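Local coordinates for protein glutamate--tRNA ligase (Elizabethkingia anophelis, PDB 6B1Z) that catalyses the ATP-dependent attachment of glutamate to its cognate tRNA, as a class I aminoacyl-tRNA synthetase, at residues A[388-396]-A[404-412]; A[28-36]-A[69-77]. All coordinates share one frame; numbering follows the deposited sequence.

In the fold
The two contacts lie in different parts of the chain and do not touch. Their centres are 33 Å apart, and their nearest atoms are about 17 Å apart. Contact 2 comes first along the sequence and is complete before contact 1 begins. It joins helix 26-41 to the end of helix 62-73 within the class I catalytic domain, about 9 Å from the centre of the chain. Contact 1 joins helix 384-394 to the end of helix 401-406 and the turns after it, in the anticodon-binding region, 29 Å from that centre. Each is local packing within its own region: contact 2 in the part that carries out aminoacylation, contact 1 in the part that probably reads the anticodon.

Contact 1: residues A[388-396]-A[404-412]; sequences LKIIGLMKE and IYNDGKFFF. With EDO (1,2-ethanediol), chain X.
Ile404 and Met394 bury the most surface here, and Ile390 joins them through the ring of Phe411. Methyl CG2 of Ile404 packs 3.7 Å from Met394 CB. The same methyl also meets Ile390 CG2, one turn back on the helix. Met394 is bent at both chi2 (-79°) and chi3 (-66°). The bends carry its sulfur past the Phe411 ring and its methyl on to the backbone at the C-terminal end of helix 401-406. There CE lies 3.6 Å from Asp407 O and close to Ile404 O and Gly408 N. SD sits at the edge of the Phe411 ring, in its plane, 3.8 Å from CE2. This is a Met-aromatic contact. Ile390 takes a face of the same ring, with CG1 4.0 Å from the centroid in a CH-pi contact. Phe410 CE2 lies against the opposite face, toward the rim, so the ring has a neighbour on each face. Helices 384-394 and 401-406 follow each other in the anticodon-binding region, and no hydrogen bond joins the two segments. Methyl CD1 of Ile390 reaches further, to Phe411 CB and to Phe412 CZ, 3.8 Å away. Helix 487-507 also packs on Phe411, through Leu490 and Met493, and Phe371 of helix 364-377 touches Ile404. At the outer side, both carboxylate oxygens of Asp407 accept hydrogen bonds from one 1,2-ethanediol, probably a crystallisation additive.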
loop_
_atom_site.group_PDB
_atom_site.type_symbol
_atom_site.label_atom_id
_atom_site.label_comp_id
_atom_site.label_asym_id
_atom_site.label_seq_id
_atom_site.Cartn_x
_atom_site.Cartn_y
_atom_site.Cartn_z
ATOM N N LEU A 388 6.619 -29.940 8.058
ATOM C CA LEU A 388 5.271 -29.654 8.548
ATOM C C LEU A 388 5.224 -29.661 10.069
ATOM O O LEU A 388 4.532 -28.836 10.675
ATOM C CB LEU A 388 4.267 -30.665 7.984
ATOM C CG LEU A 388 3.950 -30.550 6.500
ATOM C CD1 LEU A 388 3.035 -31.701 6.108
ATOM C CD2 LEU A 388 3.271 -29.252 6.154
ATOM N N LYS A 389 5.949 -30.582 10.704
ATOM C CA LYS A 389 5.976 -30.623 12.160
ATOM C C LYS A 389 6.663 -29.385 12.730
ATOM O O LYS A 389 6.208 -28.826 13.737
ATOM C CB LYS A 389 6.658 -31.903 12.639
ATOM C CG LYS A 389 5.810 -33.149 12.411
ATOM C CD LYS A 389 6.325 -34.336 13.210
ATOM C CE LYS A 389 5.460 -35.567 13.012
ATOM N NZ LYS A 389 5.804 -36.298 11.763
ATOM N N ILE A 390 7.744 -28.932 12.090
ATOM C CA ILE A 390 8.422 -27.716 12.541
ATOM C C ILE A 390 7.492 -26.512 12.404
ATOM O O ILE A 390 7.375 -25.690 13.322
ATOM C CB ILE A 390 9.743 -27.522 11.768
ATOM C CG1 ILE A 390 10.770 -28.580 12.214
ATOM C CG2 ILE A 390 10.282 -26.080 11.953
ATOM C CD1 ILE A 390 12.005 -28.676 11.340
ATOM N N ILE A 391 6.785 -26.411 11.271
ATOM C CA ILE A 391 5.823 -25.324 11.083
ATOM C C ILE A 391 4.780 -25.346 12.195
ATOM O O ILE A 391 4.462 -24.306 12.789
ATOM C CB ILE A 391 5.171 -25.420 9.688
ATOM C CG1 ILE A 391 6.182 -25.085 8.581
ATOM C CG2 ILE A 391 3.938 -24.506 9.587
ATOM C CD1 ILE A 391 5.698 -25.516 7.198
ATOM N N GLY A 392 4.251 -26.535 12.512
ATOM C CA GLY A 392 3.252 -26.628 13.569
ATOM C C GLY A 392 3.778 -26.182 14.924
ATOM O O GLY A 392 3.048 -25.574 15.711
ATOM N N LEU A 393 5.048 -26.481 15.212
ATOM C CA LEU A 393 5.665 -26.125 16.483
ATOM C C LEU A 393 6.008 -24.649 16.570
ATOM O O LEU A 393 6.156 -24.122 17.682
ATOM C CB LEU A 393 6.955 -26.922 16.700
ATOM C CG LEU A 393 6.870 -28.420 16.984
ATOM C CD1 LEU A 393 8.252 -29.044 16.821
ATOM C CD2 LEU A 393 6.330 -28.635 18.384
ATOM N N MET A 394 6.141 -23.969 15.433
ATOM C CA MET A 394 6.699 -22.622 15.427
ATOM C C MET A 394 5.737 -21.533 14.989
ATOM O O MET A 394 5.985 -20.359 15.301
ATOM C CB MET A 394 7.932 -22.551 14.511
ATOM C CG MET A 394 9.077 -23.460 14.912
ATOM S SD MET A 394 10.049 -22.800 16.272
ATOM C CE MET A 394 10.762 -21.349 15.477
ATOM N N LYS A 395 4.666 -21.862 14.265
ATOM C CA LYS A 395 3.920 -20.795 13.602
ATOM C C LYS A 395 3.179 -19.897 14.582
ATOM O O LYS A 395 2.909 -18.743 14.240
ATOM C CB LYS A 395 2.940 -21.366 12.568
ATOM C CG LYS A 395 1.810 -22.185 13.140
ATOM C CD LYS A 395 0.853 -22.631 12.019
ATOM C CE LYS A 395 -0.335 -23.386 12.588
ATOM N NZ LYS A 395 -1.038 -24.187 11.532
ATOM N N GLU A 396 2.870 -20.384 15.791
ATOM C CA GLU A 396 2.113 -19.564 16.738
ATOM C C GLU A 396 2.904 -18.339 17.178
ATOM O O GLU A 396 2.309 -17.318 17.547
ATOM C CB GLU A 396 1.705 -20.400 17.955
ATOM N N ILE A 404 10.102 -18.817 11.027
ATOM C CA ILE A 404 10.111 -20.223 11.418
ATOM C C ILE A 404 11.495 -20.841 11.217
ATOM O O ILE A 404 11.923 -21.701 12.003
ATOM C CB ILE A 404 9.025 -20.978 10.629
ATOM C CG1 ILE A 404 7.642 -20.409 10.962
ATOM C CG2 ILE A 404 9.058 -22.494 10.953
ATOM C CD1 ILE A 404 6.516 -20.998 10.113
ATOM N N TYR A 405 12.227 -20.407 10.190
ATOM C CA TYR A 405 13.624 -20.816 10.072
ATOM C C TYR A 405 14.545 -19.951 10.928
ATOM O O TYR A 405 15.362 -20.469 11.698
ATOM C CB TYR A 405 14.087 -20.758 8.614
ATOM C CG TYR A 405 15.580 -21.018 8.509
ATOM C CD1 TYR A 405 16.094 -22.292 8.698
ATOM C CD2 TYR A 405 16.472 -19.974 8.274
ATOM C CE1 TYR A 405 17.452 -22.530 8.634
ATOM C CE2 TYR A 405 17.836 -20.200 8.216
ATOM C CZ TYR A 405 18.318 -21.484 8.393
ATOM O OH TYR A 405 19.676 -21.721 8.334
ATOM N N ASN A 406 14.440 -18.632 10.798
ATOM C CA ASN A 406 15.449 -17.773 11.410
ATOM C C ASN A 406 15.459 -17.898 12.925
ATOM O O ASN A 406 16.516 -17.754 13.548
ATOM C CB ASN A 406 15.218 -16.326 10.999
ATOM C CG ASN A 406 15.599 -16.070 9.561
ATOM O OD1 ASN A 406 16.565 -16.652 9.052
ATOM N ND2 ASN A 406 14.861 -15.195 8.901
ATOM N N ASP A 407 14.302 -18.167 13.532
ATOM C CA ASP A 407 14.203 -18.377 14.965
ATOM C C ASP A 407 14.220 -19.845 15.344
ATOM O O ASP A 407 14.051 -20.165 16.522
ATOM C CB ASP A 407 12.936 -17.710 15.522
ATOM C CG ASP A 407 12.933 -16.201 15.325
ATOM O OD1 ASP A 407 14.016 -15.596 15.133
ATOM O OD2 ASP A 407 11.829 -15.615 15.331
ATOM N N GLY A 408 14.413 -20.738 14.376
ATOM C CA GLY A 408 14.461 -22.166 14.645
ATOM C C GLY A 408 15.678 -22.835 14.042
ATOM O O GLY A 408 15.606 -23.983 13.577
ATOM N N LYS A 409 16.819 -22.141 14.065
ATOM C CA LYS A 409 17.993 -22.689 13.399
ATOM C C LYS A 409 18.498 -23.952 14.080
ATOM O O LYS A 409 19.134 -24.780 13.417
ATOM C CB LYS A 409 19.095 -21.629 13.320
ATOM C CG LYS A 409 18.793 -20.517 12.307
ATOM C CD LYS A 409 19.932 -19.521 12.210
ATOM C CE LYS A 409 19.578 -18.378 11.272
ATOM N NZ LYS A 409 20.670 -17.371 11.188
ATOM N N PHE A 410 18.183 -24.140 15.366
ATOM C CA PHE A 410 18.562 -25.349 16.099
ATOM C C PHE A 410 17.898 -26.609 15.568
ATOM O O PHE A 410 18.330 -27.705 15.930
ATOM C CB PHE A 410 18.223 -25.184 17.580
ATOM C CG PHE A 410 16.887 -24.536 17.812
ATOM C CD1 PHE A 410 16.801 -23.186 18.105
ATOM C CD2 PHE A 410 15.715 -25.271 17.697
ATOM C CE1 PHE A 410 15.564 -22.570 18.290
ATOM C CE2 PHE A 410 14.473 -24.672 17.883
ATOM C CZ PHE A 410 14.401 -23.320 18.180
ATOM N N PHE A 411 16.864 -26.499 14.729
ATOM C CA PHE A 411 16.323 -27.703 14.109
ATOM C C PHE A 411 17.266 -28.264 13.062
ATOM O O PHE A 411 17.185 -29.455 12.738
ATOM C CB PHE A 411 14.963 -27.426 13.455
ATOM C CG PHE A 411 13.836 -27.237 14.431
ATOM C CD1 PHE A 411 13.411 -28.280 15.245
ATOM C CD2 PHE A 411 13.167 -26.026 14.504
ATOM C CE1 PHE A 411 12.352 -28.108 16.128
ATOM C CE2 PHE A 411 12.114 -25.846 15.394
ATOM C CZ PHE A 411 11.708 -26.890 16.204
ATOM N N PHE A 412 18.156 -27.431 12.531
ATOM C CA PHE A 412 18.977 -27.776 11.382
ATOM C C PHE A 412 20.473 -27.689 11.644
ATOM O O PHE A 412 21.248 -28.256 10.863
ATOM C CB PHE A 412 18.619 -26.859 10.202
ATOM C CG PHE A 412 17.140 -26.652 10.028
ATOM C CD1 PHE A 412 16.360 -27.623 9.412
ATOM C CD2 PHE A 412 16.528 -25.500 10.493
ATOM C CE1 PHE A 412 15.000 -27.439 9.256
ATOM C CE2 PHE A 412 15.166 -25.311 10.341
ATOM C CZ PHE A 412 14.404 -26.281 9.723
HETATM C C1 EDO X . 12.071 -12.360 14.491
HETATM O O1 EDO X . 12.040 -13.003 15.777
HETATM C C2 EDO X . 13.507 -12.227 13.987
HETATM O O2 EDO X . 13.973 -13.475 13.439
#

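Contact 2: residues A[28-36]-A[69-77]; sequences GVRTALYDY and ALEWIGMVP
This is apolar helix packing in the class I catalytic domain, whose nucleotide-binding core is a Rossmann-type fold in this family. The C-terminal end of helix 62-73 and the turn after it rest on helix 26-41. Met75 and Tyr36 bury the most surface. Met75 CB stands over the Tyr36 ring, 3.9 Å from its centroid and 13° off the normal, a CH-pi contact. A chi1 of -175° (CG anti to the backbone N) turns a face of the Tyr36 ring to Met75. In the conformer described, one of two, the Met75 sulfur lies oblique to the ring and touches Leu33 CD1 at 3.6 Å, while its methyl reaches Ala32 CB, which Leu70 CD2 also meets. One turn nearer the start of helix 26-41, Val29 CG1 packs against Ile73 CD1. A Schellman motif ends helix 62-73: Gly74 has positive phi, and Met75 N bonds to Leu70 O. This turn brings Met75 round to face helix 26-41. One water links the segments, bonding to Tyr36 OH, donating to Gly74 O and accepting from Val76 N. Helix 327-333 adds Met327, which touches Leu33, Tyr36 and Met75. Helix 304-312 packs on Leu33 and Ile73, while strand 252-256 meets Arg30, Thr31 and Tyr34 through Leu256.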
loop_
_atom_site.group_PDB
_atom_site.type_symbol
_atom_site.label_atom_id
_atom_site.label_comp_id
_atom_site.label_asym_id
_atom_site.label_seq_id
_atom_site.Cartn_x
_atom_site.Cartn_y
_atom_site.Cartn_z
ATOM N N GLY A 28 -2.553 5.089 -2.221
ATOM C CA GLY A 28 -3.206 4.670 -3.448
ATOM C C GLY A 28 -3.870 3.310 -3.334
ATOM O O GLY A 28 -4.954 3.093 -3.870
ATOM N N VAL A 29 -3.230 2.379 -2.619
ATOM C CA VAL A 29 -3.853 1.087 -2.346
ATOM C C VAL A 29 -5.155 1.279 -1.592
ATOM O O VAL A 29 -6.166 0.632 -1.899
ATOM C CB VAL A 29 -2.888 0.193 -1.551
ATOM C CG1 VAL A 29 -3.589 -1.113 -1.122
ATOM C CG2 VAL A 29 -1.640 -0.097 -2.382
ATOM N N ARG A 30 -5.148 2.170 -0.592
ATOM C CA ARG A 30 -6.365 2.408 0.190
ATOM C C ARG A 30 -7.473 2.994 -0.665
ATOM O O ARG A 30 -8.639 2.587 -0.541
ATOM C CB ARG A 30 -6.092 3.311 1.389
ATOM C CG ARG A 30 -7.315 3.393 2.339
ATOM C CD ARG A 30 -7.156 4.389 3.460
ATOM N NE ARG A 30 -6.881 5.725 2.945
ATOM C CZ ARG A 30 -6.561 6.764 3.703
ATOM N NH1 ARG A 30 -6.527 6.661 5.032
ATOM N NH2 ARG A 30 -6.287 7.918 3.117
ATOM N N THR A 31 -7.141 3.956 -1.529
ATOM C CA THR A 31 -8.151 4.525 -2.414
ATOM C C THR A 31 -8.752 3.456 -3.315
ATOM O O THR A 31 -9.982 3.350 -3.444
ATOM C CB THR A 31 -7.546 5.659 -3.235
ATOM O OG1 THR A 31 -7.227 6.739 -2.350
ATOM C CG2 THR A 31 -8.566 6.134 -4.291
ATOM N N ALA A 32 -7.896 2.638 -3.941
ATOM C CA ALA A 32 -8.391 1.544 -4.768
ATOM C C ALA A 32 -9.283 0.598 -3.969
ATOM O O ALA A 32 -10.335 0.175 -4.459
ATOM C CB ALA A 32 -7.214 0.769 -5.382
ATOM N N LEU A 33 -8.883 0.263 -2.736
ATOM C CA LEU A 33 -9.681 -0.632 -1.907
ATOM C C LEU A 33 -11.050 -0.044 -1.614
ATOM O O LEU A 33 -12.069 -0.736 -1.733
ATOM C CB LEU A 33 -8.943 -0.945 -0.604
ATOM C CG LEU A 33 -9.753 -1.744 0.418
ATOM C CD1 LEU A 33 -10.071 -3.164 -0.069
ATOM C CD2 LEU A 33 -9.016 -1.792 1.733
ATOM N N TYR A 34 -11.095 1.233 -1.218
ATOM C CA TYR A 34 -12.390 1.832 -0.905
ATOM C C TYR A 34 -13.264 1.957 -2.155
ATOM O O TYR A 34 -14.490 1.791 -2.063
ATOM C CB TYR A 34 -12.196 3.182 -0.197
ATOM C CG TYR A 34 -11.672 3.106 1.239
ATOM C CD1 TYR A 34 -11.492 1.885 1.905
ATOM C CD2 TYR A 34 -11.357 4.266 1.932
ATOM C CE1 TYR A 34 -11.007 1.845 3.215
ATOM C CE2 TYR A 34 -10.881 4.231 3.241
ATOM C CZ TYR A 34 -10.704 3.025 3.875
ATOM O OH TYR A 34 -10.242 3.019 5.162
ATOM N N ASP A 35 -12.664 2.229 -3.326
ATOM C CA ASP A 35 -13.395 2.124 -4.593
ATOM C C ASP A 35 -14.036 0.751 -4.754
ATOM O O ASP A 35 -15.226 0.628 -5.081
ATOM C CB ASP A 35 -12.450 2.341 -5.777
ATOM C CG ASP A 35 -12.140 3.778 -6.052
ATOM O OD1 ASP A 35 -13.054 4.631 -5.952
ATOM O OD2 ASP A 35 -10.965 4.048 -6.422
ATOM N N TYR A 36 -13.224 -0.296 -4.589
ATOM C CA TYR A 36 -13.684 -1.664 -4.798
ATOM C C TYR A 36 -14.781 -2.030 -3.810
ATOM O O TYR A 36 -15.842 -2.539 -4.197
ATOM C CB TYR A 36 -12.487 -2.605 -4.659
ATOM C CG TYR A 36 -12.770 -4.060 -4.956
ATOM C CD1 TYR A 36 -12.983 -4.498 -6.256
ATOM C CD2 TYR A 36 -12.808 -4.999 -3.931
ATOM C CE1 TYR A 36 -13.228 -5.828 -6.525
ATOM C CE2 TYR A 36 -13.053 -6.329 -4.190
ATOM C CZ TYR A 36 -13.270 -6.742 -5.492
ATOM O OH TYR A 36 -13.524 -8.074 -5.754
ATOM N N ALA A 69 -0.444 -5.472 -8.756
ATOM C CA ALA A 69 -0.746 -5.228 -7.345
ATOM C C ALA A 69 -2.218 -5.460 -7.050
ATOM O O ALA A 69 -2.563 -6.067 -6.028
ATOM C CB ALA A 69 -0.343 -3.806 -6.961
ATOM N N LEU A 70 -3.099 -4.976 -7.928
ATOM C CA LEU A 70 -4.524 -5.221 -7.745
ATOM C C LEU A 70 -4.837 -6.710 -7.809
ATOM O O LEU A 70 -5.668 -7.203 -7.036
ATOM C CB LEU A 70 -5.328 -4.458 -8.802
ATOM C CG LEU A 70 -5.256 -2.935 -8.772
ATOM C CD1 LEU A 70 -6.042 -2.386 -9.957
ATOM C CD2 LEU A 70 -5.815 -2.416 -7.445
ATOM N N GLU A 71 -4.170 -7.446 -8.712
ATOM C CA GLU A 71 -4.370 -8.894 -8.799
ATOM C C GLU A 71 -3.884 -9.597 -7.535
ATOM O O GLU A 71 -4.538 -10.532 -7.045
ATOM C CB GLU A 71 -3.672 -9.437 -10.055
ATOM C CG GLU A 71 -4.387 -9.016 -11.363
ATOM C CD GLU A 71 -3.541 -9.177 -12.633
ATOM O OE1 GLU A 71 -2.375 -9.609 -12.539
ATOM O OE2 GLU A 71 -4.051 -8.862 -13.736
ATOM N N TRP A 72 -2.742 -9.162 -6.988
ATOM C CA TRP A 72 -2.212 -9.774 -5.773
ATOM C C TRP A 72 -3.189 -9.635 -4.614
ATOM O O TRP A 72 -3.400 -10.588 -3.847
ATOM C CB TRP A 72 -0.855 -9.136 -5.420
ATOM C CG TRP A 72 -0.253 -9.642 -4.124
ATOM C CD1 TRP A 72 0.091 -10.931 -3.834
ATOM C CD2 TRP A 72 0.093 -8.868 -2.962
ATOM N NE1 TRP A 72 0.613 -11.014 -2.567
ATOM C CE2 TRP A 72 0.620 -9.762 -2.009
ATOM C CE3 TRP A 72 -0.006 -7.509 -2.635
ATOM C CZ2 TRP A 72 1.058 -9.349 -0.754
ATOM C CZ3 TRP A 72 0.426 -7.097 -1.374
ATOM C CH2 TRP A 72 0.946 -8.018 -0.452
ATOM N N ILE A 73 -3.802 -8.454 -4.477
ATOM C CA ILE A 73 -4.742 -8.185 -3.394
ATOM C C ILE A 73 -6.119 -8.790 -3.658
ATOM O O ILE A 73 -6.864 -9.067 -2.710
ATOM C CB ILE A 73 -4.824 -6.667 -3.176
ATOM C CG1 ILE A 73 -3.462 -6.121 -2.736
ATOM C CG2 ILE A 73 -5.896 -6.324 -2.167
ATOM C CD1 ILE A 73 -3.318 -4.627 -2.967
ATOM N N GLY A 74 -6.469 -9.028 -4.917
ATOM C CA GLY A 74 -7.754 -9.615 -5.243
ATOM C C GLY A 74 -8.842 -8.615 -5.586
ATOM O O GLY A 74 -10.014 -8.855 -5.269
ATOM N N MET A 75 -8.496 -7.493 -6.242
ATOM C CA MET A 75 -9.447 -6.434 -6.596
ATOM C C MET A 75 -9.332 -6.135 -8.092
ATOM O O MET A 75 -8.823 -5.073 -8.474
ATOM C CB MET A 75 -9.199 -5.170 -5.783
ATOM C CG MET A 75 -9.080 -5.376 -4.303
ATOM S SD MET A 75 -9.023 -3.783 -3.459
ATOM C CE MET A 75 -7.456 -3.102 -4.009
ATOM N N VAL A 76 -9.820 -7.044 -8.927
ATOM C CA VAL A 76 -9.664 -6.934 -10.381
ATOM C C VAL A 76 -10.711 -5.965 -10.928
ATOM O O VAL A 76 -11.911 -6.132 -10.648
ATOM C CB VAL A 76 -9.793 -8.301 -11.038
ATOM C CG1 VAL A 76 -9.630 -8.180 -12.546
ATOM C CG2 VAL A 76 -8.765 -9.291 -10.457
ATOM N N PRO A 77 -10.310 -4.975 -11.725
ATOM C CA PRO A 77 -11.284 -4.038 -12.288
ATOM C C PRO A 77 -12.280 -4.715 -13.220
ATOM O O PRO A 77 -11.956 -5.658 -13.947
ATOM C CB PRO A 77 -10.408 -3.038 -13.054
ATOM C CG PRO A 77 -9.049 -3.159 -12.417
ATOM C CD PRO A 77 -8.923 -4.591 -12.035
HETATM O O HOH W 1 -11.757 -9.009 -7.869
#